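Local coordinates for botulinum neurotoxin type G (Clostridium botulinum, PDB 3MPP), which binds the surface of host nerve cells through its receptor-binding domain, so that the toxin can deliver its protease light chain into the cytosol, at residues A[375-380]-A[395-400]; A[400-405]-A[413-418]; A[2-7]-A[201-206]; A[66-71]-A[147-152]. The protein carries 4 engineered substitutions. All coordinates share one frame; numbering follows the deposited sequence.

Contact 1. Residues A[375-380]-A[395-400]; sequences GLFGIG and NYFCIS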
loop_
_atom_site.group_PDB
_atom_site.type_symbol
_atom_site.label_atom_id
_atom_site.label_comp_id
_atom_site.label_asym_id
_atom_site.label_seq_id
_atom_site.Cartn_x
_atom_site.Cartn_y
_atom_site.Cartn_z
ATOM N N GLY A 375 16.553 21.529 -6.494
ATOM C CA GLY A 375 15.327 21.026 -7.088
ATOM C C GLY A 375 14.898 19.674 -6.542
ATOM O O GLY A 375 15.435 19.213 -5.537
ATOM N N LEU A 376 13.916 19.060 -7.200
ATOM C CA LEU A 376 13.437 17.729 -6.838
ATOM C C LEU A 376 13.880 16.722 -7.902
ATOM O O LEU A 376 14.064 17.090 -9.076
ATOM C CB LEU A 376 11.898 17.736 -6.726
ATOM C CG LEU A 376 11.290 18.667 -5.666
ATOM C CD1 LEU A 376 9.723 18.519 -5.616
ATOM C CD2 LEU A 376 11.916 18.360 -4.324
ATOM N N PHE A 377 14.077 15.466 -7.498
ATOM C CA PHE A 377 14.322 14.385 -8.456
ATOM C C PHE A 377 13.084 14.168 -9.316
ATOM O O PHE A 377 11.943 14.218 -8.831
ATOM C CB PHE A 377 14.622 13.056 -7.744
ATOM C CG PHE A 377 16.005 12.953 -7.163
ATOM C CD1 PHE A 377 16.746 14.092 -6.839
ATOM C CD2 PHE A 377 16.546 11.702 -6.885
ATOM C CE1 PHE A 377 18.025 13.979 -6.304
ATOM C CE2 PHE A 377 17.822 11.586 -6.340
ATOM C CZ PHE A 377 18.562 12.717 -6.053
ATOM N N GLY A 378 13.314 13.871 -10.587
ATOM C CA GLY A 378 12.237 13.636 -11.530
ATOM C C GLY A 378 12.786 12.963 -12.768
ATOM O O GLY A 378 13.846 12.305 -12.730
ATOM N N ILE A 379 12.068 13.127 -13.863
ATOM C CA ILE A 379 12.475 12.584 -15.151
ATOM C C ILE A 379 12.336 13.716 -16.157
ATOM O O ILE A 379 11.276 14.367 -16.237
ATOM C CB ILE A 379 11.607 11.382 -15.556
ATOM C CG1 ILE A 379 11.718 10.271 -14.509
ATOM C CG2 ILE A 379 12.030 10.824 -16.929
ATOM C CD1 ILE A 379 10.800 9.068 -14.776
ATOM N N GLY A 380 13.411 13.992 -16.889
ATOM C CA GLY A 380 13.400 15.123 -17.795
ATOM C C GLY A 380 13.891 14.785 -19.187
ATOM O O GLY A 380 14.619 13.820 -19.381
ATOM N N ASN A 395 14.805 10.622 -22.180
ATOM C CA ASN A 395 14.311 10.970 -20.856
ATOM C C ASN A 395 15.260 10.412 -19.802
ATOM O O ASN A 395 15.593 9.234 -19.838
ATOM C CB ASN A 395 12.881 10.434 -20.665
ATOM C CG ASN A 395 11.886 11.132 -21.571
ATOM O OD1 ASN A 395 12.086 12.295 -21.924
ATOM N ND2 ASN A 395 10.820 10.439 -21.954
ATOM N N TYR A 396 15.700 11.265 -18.879
ATOM C CA TYR A 396 16.717 10.885 -17.900
ATOM C C TYR A 396 16.264 11.156 -16.473
ATOM O O TYR A 396 15.537 12.120 -16.224
ATOM C CB TYR A 396 18.016 11.660 -18.140
ATOM C CG TYR A 396 18.752 11.234 -19.381
ATOM C CD1 TYR A 396 19.667 10.190 -19.342
ATOM C CD2 TYR A 396 18.532 11.871 -20.594
ATOM C CE1 TYR A 396 20.350 9.792 -20.477
ATOM C CE2 TYR A 396 19.217 11.484 -21.737
ATOM C CZ TYR A 396 20.119 10.441 -21.669
ATOM O OH TYR A 396 20.795 10.044 -22.797
ATOM N N PHE A 397 16.692 10.281 -15.563
ATOM C CA PHE A 397 16.639 10.494 -14.115
ATOM C C PHE A 397 17.392 11.797 -13.851
ATOM O O PHE A 397 18.580 11.890 -14.140
ATOM C CB PHE A 397 17.362 9.304 -13.460
ATOM C CG PHE A 397 17.185 9.179 -11.951
ATOM C CD1 PHE A 397 16.028 9.608 -11.307
ATOM C CD2 PHE A 397 18.183 8.551 -11.191
ATOM C CE1 PHE A 397 15.882 9.450 -9.913
ATOM C CE2 PHE A 397 18.045 8.386 -9.811
ATOM C CZ PHE A 397 16.889 8.827 -9.175
ATOM N N CYS A 398 16.706 12.815 -13.329
ATOM C CA CYS A 398 17.322 14.129 -13.206
ATOM C C CYS A 398 16.884 14.812 -11.921
ATOM O O CYS A 398 16.033 14.304 -11.197
ATOM C CB CYS A 398 16.926 15.019 -14.402
ATOM S SG CYS A 398 15.192 15.540 -14.355
ATOM N N ILE A 399 17.484 15.965 -11.647
ATOM C CA ILE A 399 16.980 16.876 -10.625
ATOM C C ILE A 399 16.589 18.166 -11.340
ATOM O O ILE A 399 17.310 18.605 -12.246
ATOM C CB ILE A 399 18.029 17.120 -9.504
ATOM C CG1 ILE A 399 17.451 18.020 -8.399
ATOM C CG2 ILE A 399 19.320 17.700 -10.070
ATOM C CD1 ILE A 399 18.263 18.009 -7.090
ATOM N N SER A 400 15.441 18.752 -10.977
ATOM C CA SER A 400 14.967 19.955 -11.663
ATOM C C SER A 400 14.285 20.971 -10.742
ATOM O O SER A 400 13.523 20.601 -9.852
ATOM C CB SER A 400 14.015 19.562 -12.796
ATOM O OG SER A 400 13.559 20.705 -13.482
#
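Phe377 and Phe397 press together on one face of the antiparallel pair 375-380 and 395-400, where Phe377 CD2 comes 3.7 Å from Phe397 CZ. Their planes stand at 89°, but the approach is oblique, carbon packed on carbon. Ile399 closes in at the edge of the Phe377 ring. Its CG1 stands anti to the backbone N (chi1 -177°), near Gly375 C and Leu376 O. Ile399 CD1 lies 3.4 Å from Gly375 O and 4.1 Å from Phe377 CE1. Leu335 and Ile252, from neighbouring strands, and the ring of Trp420 pack around this aromatic group.

The backbone here is just as close-knit. Leu376 with Ser400, Gly378 with Cys398 and Gly380 with Tyr396 each exchange two hydrogen bonds, the straightest running from Cys398 N to Gly378 O (3.0 Å, 170°). On the face that carries Leu376, Tyr396, Cys398 and Ser400, Gly378 and Gly380 have no side chain, and Cys398 SG packs close to the backbone of 375-380, 3.5 Å from Gly380 N.

At the far end, where Ile379 and Asn395 are partly exposed, the side-chain packing is looser, though the backbone pairing stays tight. Their side chains cross at about a right angle, with Ile379 CG2 3.9 Å from Asn395 CB, while the Asn395 amide oxygen accepts a hydrogen bond from Lys381 NZ. This is a beta hairpin of the trefoil that forms the C-terminal half of the receptor-binding domain, and its return strand delivers Ser400, first residue of the inferred ganglioside-binding motif.

Contact 2. Residues A[400-405]-A[413-418]; sequences SQWYLR and KLRLGC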
loop_
_atom_site.group_PDB
_atom_site.type_symbol
_atom_site.label_atom_id
_atom_site.label_comp_id
_atom_site.label_asym_id
_atom_site.label_seq_id
_atom_site.Cartn_x
_atom_site.Cartn_y
_atom_site.Cartn_z
ATOM N N SER A 400 15.441 18.752 -10.977
ATOM C CA SER A 400 14.967 19.955 -11.663
ATOM C C SER A 400 14.285 20.971 -10.742
ATOM O O SER A 400 13.523 20.601 -9.852
ATOM C CB SER A 400 14.015 19.562 -12.796
ATOM O OG SER A 400 13.559 20.705 -13.482
ATOM N N GLN A 401 14.590 22.249 -10.952
ATOM C CA GLN A 401 13.887 23.341 -10.291
ATOM C C GLN A 401 12.448 23.502 -10.800
ATOM O O GLN A 401 11.653 24.206 -10.191
ATOM C CB GLN A 401 14.626 24.665 -10.537
ATOM C CG GLN A 401 16.112 24.620 -10.281
ATOM C CD GLN A 401 16.474 24.888 -8.834
ATOM O OE1 GLN A 401 17.456 25.576 -8.548
ATOM N NE2 GLN A 401 15.689 24.344 -7.912
ATOM N N TRP A 402 12.129 22.878 -11.935
ATOM C CA TRP A 402 10.783 22.962 -12.512
ATOM C C TRP A 402 9.729 22.462 -11.525
ATOM O O TRP A 402 8.616 22.995 -11.453
ATOM C CB TRP A 402 10.731 22.149 -13.809
ATOM C CG TRP A 402 9.357 21.709 -14.263
ATOM C CD1 TRP A 402 8.863 20.438 -14.242
ATOM C CD2 TRP A 402 8.315 22.533 -14.818
ATOM N NE1 TRP A 402 7.585 20.416 -14.741
ATOM C CE2 TRP A 402 7.225 21.689 -15.102
ATOM C CE3 TRP A 402 8.204 23.897 -15.107
ATOM C CZ2 TRP A 402 6.034 22.165 -15.659
ATOM C CZ3 TRP A 402 7.011 24.368 -15.655
ATOM C CH2 TRP A 402 5.955 23.506 -15.931
ATOM N N TYR A 403 10.099 21.448 -10.754
ATOM C CA TYR A 403 9.173 20.814 -9.813
ATOM C C TYR A 403 8.873 21.660 -8.574
ATOM O O TYR A 403 7.929 21.373 -7.840
ATOM C CB TYR A 403 9.701 19.449 -9.396
ATOM C CG TYR A 403 9.820 18.452 -10.539
ATOM C CD1 TYR A 403 8.693 18.028 -11.256
ATOM C CD2 TYR A 403 11.059 17.916 -10.882
ATOM C CE1 TYR A 403 8.815 17.098 -12.285
ATOM C CE2 TYR A 403 11.189 17.005 -11.905
ATOM C CZ TYR A 403 10.073 16.587 -12.593
ATOM O OH TYR A 403 10.239 15.668 -13.595
ATOM N N LEU A 404 9.665 22.705 -8.349
ATOM C CA LEU A 404 9.438 23.602 -7.218
ATOM C C LEU A 404 8.656 24.849 -7.617
ATOM O O LEU A 404 8.283 25.649 -6.759
ATOM C CB LEU A 404 10.770 24.017 -6.573
ATOM C CG LEU A 404 11.523 22.860 -5.902
ATOM C CD1 LEU A 404 12.665 23.395 -5.110
ATOM C CD2 LEU A 404 10.580 22.094 -4.995
ATOM N N ARG A 405 8.437 25.035 -8.917
ATOM C CA ARG A 405 7.686 26.200 -9.389
ATOM C C ARG A 405 6.225 26.179 -8.943
ATOM O O ARG A 405 5.531 25.166 -9.068
ATOM C CB ARG A 405 7.791 26.345 -10.910
ATOM C CG ARG A 405 9.230 26.627 -11.347
ATOM C CD ARG A 405 9.329 27.016 -12.805
ATOM N NE ARG A 405 8.566 28.219 -13.139
ATOM C CZ ARG A 405 8.558 28.755 -14.354
ATOM N NH1 ARG A 405 9.284 28.186 -15.312
ATOM N NH2 ARG A 405 7.839 29.844 -14.616
ATOM N N LYS A 413 -1.335 18.505 -8.447
ATOM C CA LYS A 413 -2.234 17.456 -8.902
ATOM C C LYS A 413 -1.958 17.071 -10.356
ATOM O O LYS A 413 -2.363 16.001 -10.807
ATOM C CB LYS A 413 -3.692 17.892 -8.724
ATOM C CG LYS A 413 -4.091 18.032 -7.261
ATOM C CD LYS A 413 -5.425 18.745 -7.099
ATOM C CE LYS A 413 -5.773 18.899 -5.625
ATOM N NZ LYS A 413 -4.621 19.452 -4.858
ATOM N N LEU A 414 -1.270 17.955 -11.067
ATOM C CA LEU A 414 -1.040 17.840 -12.508
ATOM C C LEU A 414 0.379 17.382 -12.866
ATOM O O LEU A 414 0.587 16.742 -13.895
ATOM C CB LEU A 414 -1.240 19.214 -13.159
ATOM C CG LEU A 414 -2.552 19.960 -12.894
ATOM C CD1 LEU A 414 -2.513 21.362 -13.497
ATOM C CD2 LEU A 414 -3.734 19.169 -13.450
ATOM N N ARG A 415 1.347 17.772 -12.036
ATOM C CA ARG A 415 2.775 17.561 -12.311
ATOM C C ARG A 415 3.299 16.445 -11.402
ATOM O O ARG A 415 3.670 16.685 -10.250
ATOM C CB ARG A 415 3.534 18.884 -12.081
ATOM C CG ARG A 415 5.069 18.833 -12.224
ATOM C CD ARG A 415 5.711 20.165 -11.747
ATOM N NE ARG A 415 5.460 20.395 -10.316
ATOM C CZ ARG A 415 5.466 21.592 -9.733
ATOM N NH1 ARG A 415 5.718 22.674 -10.451
ATOM N NH2 ARG A 415 5.216 21.714 -8.430
ATOM N N LEU A 416 3.318 15.223 -11.922
ATOM C CA LEU A 416 3.494 14.032 -11.088
ATOM C C LEU A 416 4.859 13.370 -11.269
ATOM O O LEU A 416 5.170 12.420 -10.565
ATOM C CB LEU A 416 2.381 13.008 -11.380
ATOM C CG LEU A 416 0.938 13.512 -11.224
ATOM C CD1 LEU A 416 -0.085 12.442 -11.638
ATOM C CD2 LEU A 416 0.677 14.010 -9.785
ATOM N N GLY A 417 5.658 13.869 -12.212
ATOM C CA GLY A 417 6.979 13.300 -12.471
ATOM C C GLY A 417 8.004 13.329 -11.330
ATOM O O GLY A 417 9.045 12.675 -11.407
ATOM N N CYS A 418 7.743 14.116 -10.292
ATOM C CA CYS A 418 8.644 14.162 -9.144
ATOM C C CYS A 418 8.110 13.321 -7.999
ATOM O O CYS A 418 8.589 13.433 -6.875
ATOM C CB CYS A 418 8.840 15.603 -8.641
ATOM S SG CYS A 418 7.284 16.521 -8.398
#
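Arg415 reaches across to the 3-10 turn 402-404 and Arg405 after it, and lays its guanidinium over the peptide group that follows Tyr403. The side chain leaves with CG anti to the backbone N and bends at chi3 (63°), which swings NE toward the turn. One strong bond fixes the end: NH1 donates to Arg405 O at 2.9 Å and 172°, in the guanidinium plane and on a carbonyl lone pair. Tyr403 O is 2.8 Å from NH2, but it sits over the flat face and the angle is too poor for a hydrogen bond; with Trp402 O also close to NH1, these carbonyls probably still favour the positive charge, while the like charge of nearby Arg406 would work against it. NH2 has a weak bond to Asn412 OD1.

Tyr403 is the other large partner, its ring held between two side chains. Cys418 CB lies over one face, 3.7 Å from the ring centroid in a CH-pi contact, and Trp402 CD1 lies toward the rim on the opposite face. Cys418 SG approaches more obliquely, 3.5 Å from Tyr403 CD1. The aliphatic part of Arg415 fills the angle between the two aromatics, its CD 3.5 Å from Trp402 NE1. Trp402 is the inferred ganglioside-binding residue.

Strand 394-400 runs directly into this turn, helix 411-414 leads into Arg415, and strand 373-382 lies alongside, where Ile379 N is hydrogen-bonded to Tyr403 OH.

Contact 3. Residues A[2-7]-A[201-206]; sequences NAILSL and FNIFGR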
loop_
_atom_site.group_PDB
_atom_site.type_symbol
_atom_site.label_atom_id
_atom_site.label_comp_id
_atom_site.label_asym_id
_atom_site.label_seq_id
_atom_site.Cartn_x
_atom_site.Cartn_y
_atom_site.Cartn_z
ATOM N N ASN A 2 -18.251 6.215 18.467
ATOM C CA ASN A 2 -17.126 5.614 19.170
ATOM C C ASN A 2 -17.011 4.123 18.871
ATOM O O ASN A 2 -18.014 3.410 18.831
ATOM C CB ASN A 2 -17.273 5.838 20.676
ATOM C CG ASN A 2 -15.977 5.616 21.429
ATOM O OD1 ASN A 2 -14.925 5.400 20.825
ATOM N ND2 ASN A 2 -16.044 5.674 22.756
ATOM N N ALA A 3 -15.785 3.653 18.662
ATOM C CA ALA A 3 -15.554 2.255 18.320
ATOM C C ALA A 3 -16.087 1.295 19.385
ATOM O O ALA A 3 -15.699 1.368 20.550
ATOM C CB ALA A 3 -14.074 2.005 18.079
ATOM N N ILE A 4 -16.984 0.405 18.966
ATOM C CA ILE A 4 -17.450 -0.705 19.792
ATOM C C ILE A 4 -16.311 -1.673 20.094
ATOM O O ILE A 4 -16.265 -2.289 21.160
ATOM C CB ILE A 4 -18.541 -1.509 19.063
ATOM C CG1 ILE A 4 -19.877 -0.772 19.088
ATOM C CG2 ILE A 4 -18.693 -2.885 19.679
ATOM C CD1 ILE A 4 -20.986 -1.564 18.442
ATOM N N LEU A 5 -15.398 -1.812 19.137
ATOM C CA LEU A 5 -14.304 -2.765 19.250
ATOM C C LEU A 5 -13.172 -2.293 18.347
ATOM O O LEU A 5 -13.414 -1.851 17.222
ATOM C CB LEU A 5 -14.775 -4.162 18.834
ATOM C CG LEU A 5 -13.711 -5.241 18.562
ATOM C CD1 LEU A 5 -13.009 -5.656 19.849
ATOM C CD2 LEU A 5 -14.323 -6.453 17.887
ATOM N N SER A 6 -11.943 -2.362 18.845
ATOM C CA SER A 6 -10.777 -2.009 18.037
ATOM C C SER A 6 -9.609 -2.912 18.399
ATOM O O SER A 6 -9.196 -2.974 19.559
ATOM C CB SER A 6 -10.395 -0.542 18.237
ATOM O OG SER A 6 -9.848 -0.321 19.522
ATOM N N LEU A 7 -9.083 -3.625 17.412
ATOM C CA LEU A 7 -7.976 -4.532 17.668
ATOM C C LEU A 7 -6.655 -3.781 17.560
ATOM O O LEU A 7 -6.399 -3.083 16.579
ATOM C CB LEU A 7 -7.995 -5.724 16.706
ATOM C CG LEU A 7 -9.206 -6.666 16.816
ATOM C CD1 LEU A 7 -9.031 -7.928 15.964
ATOM C CD2 LEU A 7 -9.452 -7.036 18.260
ATOM N N PHE A 201 -8.393 -3.042 12.615
ATOM C CA PHE A 201 -9.777 -3.498 12.608
ATOM C C PHE A 201 -10.594 -2.775 13.681
ATOM O O PHE A 201 -10.205 -2.732 14.851
ATOM C CB PHE A 201 -9.903 -5.014 12.774
ATOM C CG PHE A 201 -11.327 -5.498 12.705
ATOM C CD1 PHE A 201 -11.874 -5.913 11.503
ATOM C CD2 PHE A 201 -12.132 -5.497 13.838
ATOM C CE1 PHE A 201 -13.192 -6.336 11.436
ATOM C CE2 PHE A 201 -13.444 -5.921 13.772
ATOM C CZ PHE A 201 -13.975 -6.341 12.574
ATOM N N ASN A 202 -11.723 -2.210 13.257
ATOM C CA ASN A 202 -12.602 -1.433 14.122
ATOM C C ASN A 202 -14.060 -1.728 13.840
ATOM O O ASN A 202 -14.455 -1.864 12.685
ATOM C CB ASN A 202 -12.396 0.067 13.897
ATOM C CG ASN A 202 -11.068 0.560 14.406
ATOM O OD1 ASN A 202 -10.124 0.746 13.634
ATOM N ND2 ASN A 202 -10.987 0.798 15.710
ATOM N N ILE A 203 -14.857 -1.790 14.905
ATOM C CA ILE A 203 -16.304 -1.876 14.797
ATOM C C ILE A 203 -16.920 -0.600 15.351
ATOM O O ILE A 203 -16.505 -0.124 16.405
ATOM C CB ILE A 203 -16.852 -3.013 15.665
ATOM C CG1 ILE A 203 -16.153 -4.330 15.336
ATOM C CG2 ILE A 203 -18.359 -3.126 15.490
ATOM C CD1 ILE A 203 -16.848 -5.120 14.268
ATOM N N PHE A 204 -17.919 -0.060 14.657
ATOM C CA PHE A 204 -18.663 1.094 15.167
ATOM C C PHE A 204 -20.146 0.781 15.326
ATOM O O PHE A 204 -20.729 0.059 14.517
ATOM C CB PHE A 204 -18.472 2.312 14.263
ATOM C CG PHE A 204 -17.058 2.810 14.220
ATOM C CD1 PHE A 204 -16.599 3.705 15.170
ATOM C CD2 PHE A 204 -16.184 2.376 13.234
ATOM C CE1 PHE A 204 -15.299 4.165 15.139
ATOM C CE2 PHE A 204 -14.883 2.829 13.198
ATOM C CZ PHE A 204 -14.440 3.728 14.153
ATOM N N GLY A 205 -20.750 1.330 16.377
ATOM C CA GLY A 205 -22.134 1.036 16.698
ATOM C C GLY A 205 -23.129 1.893 15.945
ATOM O O GLY A 205 -24.314 1.922 16.276
ATOM N N ARG A 206 -22.648 2.599 14.929
ATOM C CA ARG A 206 -23.507 3.459 14.129
ATOM C C ARG A 206 -23.045 3.472 12.682
ATOM O O ARG A 206 -21.925 3.063 12.380
ATOM C CB ARG A 206 -23.511 4.878 14.701
ATOM C CG ARG A 206 -24.110 4.957 16.095
ATOM C CD ARG A 206 -23.686 6.213 16.837
ATOM N NE ARG A 206 -23.931 6.092 18.272
ATOM C CZ ARG A 206 -23.129 5.443 19.110
ATOM N NH1 ARG A 206 -22.031 4.854 18.656
ATOM N NH2 ARG A 206 -23.423 5.378 20.400
HETATM O O HOH W 1 -6.262 -4.537 14.083
#
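The Phe201 ring takes Leu5 at its edge, Leu5 CD2 lying near the ring plane, 4.2 Å from Phe201 CE2, while Leu7 CG approaches obliquely and Phe184, from the facing sheet, meets it edge-to-face. At the other end the Phe204 ring receives the backbone of Ala3 obliquely, Ala3 N being 3.6 Å from Phe204 CD1. Between these rings lies a classic beta bulge: Ile4 and Leu5 both face Ile203 in an antiparallel pairing of the N-terminal, concanavalin-like beta sandwich.

Both bonds of the bulge to Ile203 O, from Ile4 N and Leu5 N, are weak. Past it the pairing is regular, with Ile203 N donating to Leu5 O at 2.7 Å and 168°, and Leu7 N to Phe201 O. Leu5 and Ile203 point their side chains to the same face, where CB of Leu5 touches CG1 of Ile203 at 3.8 Å and Ile182 of the opposing sheet packs against both. Ile4, at the corner, reaches across to Gly205, Ile4 CD1 lying 3.3 Å from Gly205 CA; the buried Gly205 N has no partner in the model. At Leu7 and Phe201 a water replaces a second direct bond, donating to Leu7 O (2.9 Å) and accepting from Phe201 N (3.0 Å).

Contact 4. Residues A[66-71]-A[147-152]; sequences NFSINF and TITNDR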
loop_
_atom_site.group_PDB
_atom_site.type_symbol
_atom_site.label_atom_id
_atom_site.label_comp_id
_atom_site.label_asym_id
_atom_site.label_seq_id
_atom_site.Cartn_x
_atom_site.Cartn_y
_atom_site.Cartn_z
ATOM N N ASN A 66 -27.869 -0.691 12.602
ATOM C CA ASN A 66 -26.983 0.397 12.187
ATOM C C ASN A 66 -25.574 0.253 12.753
ATOM O O ASN A 66 -25.341 0.489 13.937
ATOM C CB ASN A 66 -27.562 1.760 12.586
ATOM C CG ASN A 66 -28.478 2.338 11.528
ATOM O OD1 ASN A 66 -29.325 1.641 10.974
ATOM N ND2 ASN A 66 -28.311 3.622 11.241
ATOM N N PHE A 67 -24.628 -0.135 11.906
ATOM C CA PHE A 67 -23.247 -0.234 12.347
ATOM C C PHE A 67 -22.291 -0.134 11.168
ATOM O O PHE A 67 -22.715 -0.105 10.009
ATOM C CB PHE A 67 -23.011 -1.530 13.128
ATOM C CG PHE A 67 -22.914 -2.755 12.265
ATOM C CD1 PHE A 67 -24.039 -3.286 11.660
ATOM C CD2 PHE A 67 -21.700 -3.383 12.074
ATOM C CE1 PHE A 67 -23.948 -4.419 10.871
ATOM C CE2 PHE A 67 -21.601 -4.514 11.288
ATOM C CZ PHE A 67 -22.728 -5.032 10.686
ATOM N N SER A 68 -21.001 -0.069 11.478
ATOM C CA SER A 68 -19.978 0.074 10.453
ATOM C C SER A 68 -18.788 -0.798 10.786
ATOM O O SER A 68 -18.445 -0.973 11.957
ATOM C CB SER A 68 -19.526 1.532 10.354
ATOM O OG SER A 68 -20.630 2.405 10.187
ATOM N N ILE A 69 -18.165 -1.344 9.746
ATOM C CA ILE A 69 -16.962 -2.145 9.884
ATOM C C ILE A 69 -15.852 -1.441 9.118
ATOM O O ILE A 69 -16.062 -1.015 7.979
ATOM C CB ILE A 69 -17.142 -3.534 9.258
ATOM C CG1 ILE A 69 -18.292 -4.281 9.926
ATOM C CG2 ILE A 69 -15.847 -4.340 9.360
ATOM C CD1 ILE A 69 -18.115 -4.452 11.413
ATOM N N ASN A 70 -14.682 -1.320 9.741
ATOM C CA ASN A 70 -13.529 -0.668 9.112
ATOM C C ASN A 70 -12.264 -1.455 9.405
ATOM O O ASN A 70 -12.023 -1.875 10.540
ATOM C CB ASN A 70 -13.401 0.785 9.600
ATOM C CG ASN A 70 -12.078 1.451 9.188
ATOM O OD1 ASN A 70 -11.751 1.574 7.997
ATOM N ND2 ASN A 70 -11.330 1.911 10.182
ATOM N N PHE A 71 -11.478 -1.691 8.363
ATOM C CA PHE A 71 -10.180 -2.322 8.505
ATOM C C PHE A 71 -9.422 -2.154 7.195
ATOM O O PHE A 71 -10.009 -1.807 6.165
ATOM C CB PHE A 71 -10.310 -3.808 8.864
ATOM C CG PHE A 71 -10.988 -4.630 7.811
ATOM C CD1 PHE A 71 -10.246 -5.296 6.847
ATOM C CD2 PHE A 71 -12.367 -4.742 7.783
ATOM C CE1 PHE A 71 -10.871 -6.052 5.862
ATOM C CE2 PHE A 71 -12.996 -5.495 6.812
ATOM C CZ PHE A 71 -12.242 -6.151 5.842
ATOM N N THR A 147 -14.303 0.319 4.350
ATOM C CA THR A 147 -15.303 0.667 5.338
ATOM C C THR A 147 -16.656 0.241 4.805
ATOM O O THR A 147 -17.051 0.616 3.699
ATOM C CB THR A 147 -15.331 2.187 5.629
ATOM O OG1 THR A 147 -14.041 2.614 6.084
ATOM C CG2 THR A 147 -16.371 2.503 6.706
ATOM N N ILE A 148 -17.351 -0.567 5.591
ATOM C CA ILE A 148 -18.690 -0.996 5.244
ATOM C C ILE A 148 -19.660 -0.403 6.250
ATOM O O ILE A 148 -19.475 -0.561 7.458
ATOM C CB ILE A 148 -18.842 -2.533 5.293
ATOM C CG1 ILE A 148 -17.837 -3.219 4.363
ATOM C CG2 ILE A 148 -20.246 -2.933 4.918
ATOM C CD1 ILE A 148 -16.575 -3.671 5.060
ATOM N N THR A 149 -20.681 0.283 5.751
ATOM C CA THR A 149 -21.732 0.824 6.608
ATOM C C THR A 149 -23.063 0.214 6.199
ATOM O O THR A 149 -23.247 -0.188 5.051
ATOM C CB THR A 149 -21.830 2.373 6.534
ATOM O OG1 THR A 149 -22.153 2.783 5.200
ATOM C CG2 THR A 149 -20.526 3.027 6.962
ATOM N N ASN A 150 -23.990 0.143 7.145
ATOM C CA ASN A 150 -25.308 -0.407 6.872
ATOM C C ASN A 150 -26.342 0.294 7.734
ATOM O O ASN A 150 -26.109 0.525 8.918
ATOM C CB ASN A 150 -25.330 -1.912 7.148
ATOM C CG ASN A 150 -26.648 -2.560 6.760
ATOM O OD1 ASN A 150 -27.146 -2.367 5.651
ATOM N ND2 ASN A 150 -27.216 -3.343 7.673
ATOM N N ASP A 151 -27.479 0.637 7.141
ATOM C CA ASP A 151 -28.542 1.306 7.881
ATOM C C ASP A 151 -29.857 0.538 7.800
ATOM O O ASP A 151 -29.893 -0.592 7.318
ATOM C CB ASP A 151 -28.716 2.753 7.402
ATOM C CG ASP A 151 -29.160 2.843 5.955
ATOM O OD1 ASP A 151 -30.227 2.290 5.624
ATOM O OD2 ASP A 151 -28.449 3.483 5.150
ATOM N N ARG A 152 -30.935 1.162 8.270
ATOM C CA ARG A 152 -32.232 0.498 8.382
ATOM C C ARG A 152 -33.192 0.871 7.254
ATOM O O ARG A 152 -34.328 0.400 7.219
ATOM C CB ARG A 152 -32.873 0.825 9.733
ATOM C CG ARG A 152 -33.227 2.294 9.907
ATOM C CD ARG A 152 -33.744 2.585 11.305
ATOM N NE ARG A 152 -32.704 2.421 12.318
ATOM C CZ ARG A 152 -31.898 3.396 12.722
ATOM N NH1 ARG A 152 -32.008 4.610 12.201
ATOM N NH2 ARG A 152 -30.981 3.158 13.650
#
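Ile69 and Ile148 form the regular centre of the pairing between 66-71 and 147-152: each backbone N donates to the other's carbonyl O, Ile69 N to Ile148 O at 2.8 Å and 163°. Their side chains share a face, with Ile148 CD1 4.2 Å from Ile69 CB. The same methyl carbon reaches Phe71 CE2 at 4.4 Å. Within its own strand Ile69 fits between two rings, CD1 at the edge of Phe67 and CG2 at the edge of Phe71.

Toward Asn150 the bonds slacken. Asn150 N still bonds Phe67 O, nearly along the C=O axis, but the return bond from Phe67 N is weak. Past the last pair, the Asn66 amide and the Arg152 guanidinium lie flat on one another, their planes 1° apart and Asn66 CG 3.4 Å from Arg152 NH2; Arg152 is poorly ordered, so this end is less certain.

The two strands are neighbours in one sheet of the N-terminal beta sandwich, a concanavalin-like fold. Trp114, on the facing sheet, packs against both isoleucines. On the other face Ser68 OG stands anti to its carbonyl carbon (chi1 -53°), where it meets Thr149 CG2 at 3.3 Å.

Further out, that hydroxyl is gripped by two hydrogen bonds where the chain leaves strand 195-204: Ser68 OG donates to Arg206 O and accepts from Leu208 N. Asp151 OD1 accepts from Leu153 N and Asn155 N, which pins the turn toward strand 156-160.

From the N terminus, contact 3 joins the first strand to strand 195-204 and so closes a loop of nearly 200 residues, most of the N-terminal sandwich. Contact 4 nests inside it and closes its own loop of 75 residues. The two touch in the same sheet, because strand 67-74 runs beside strand 195-204. The C-terminal trefoil comes later in the chain: contact 1 closes a short hairpin, and contact 2 follows in series, sharing Ser400 and closing a loop of seven residues that includes the start of helix 411-414. Contacts 1 and 2 also touch. The two pairs lie far apart, contact 1 and contact 3 having centres about 45 Å from each other.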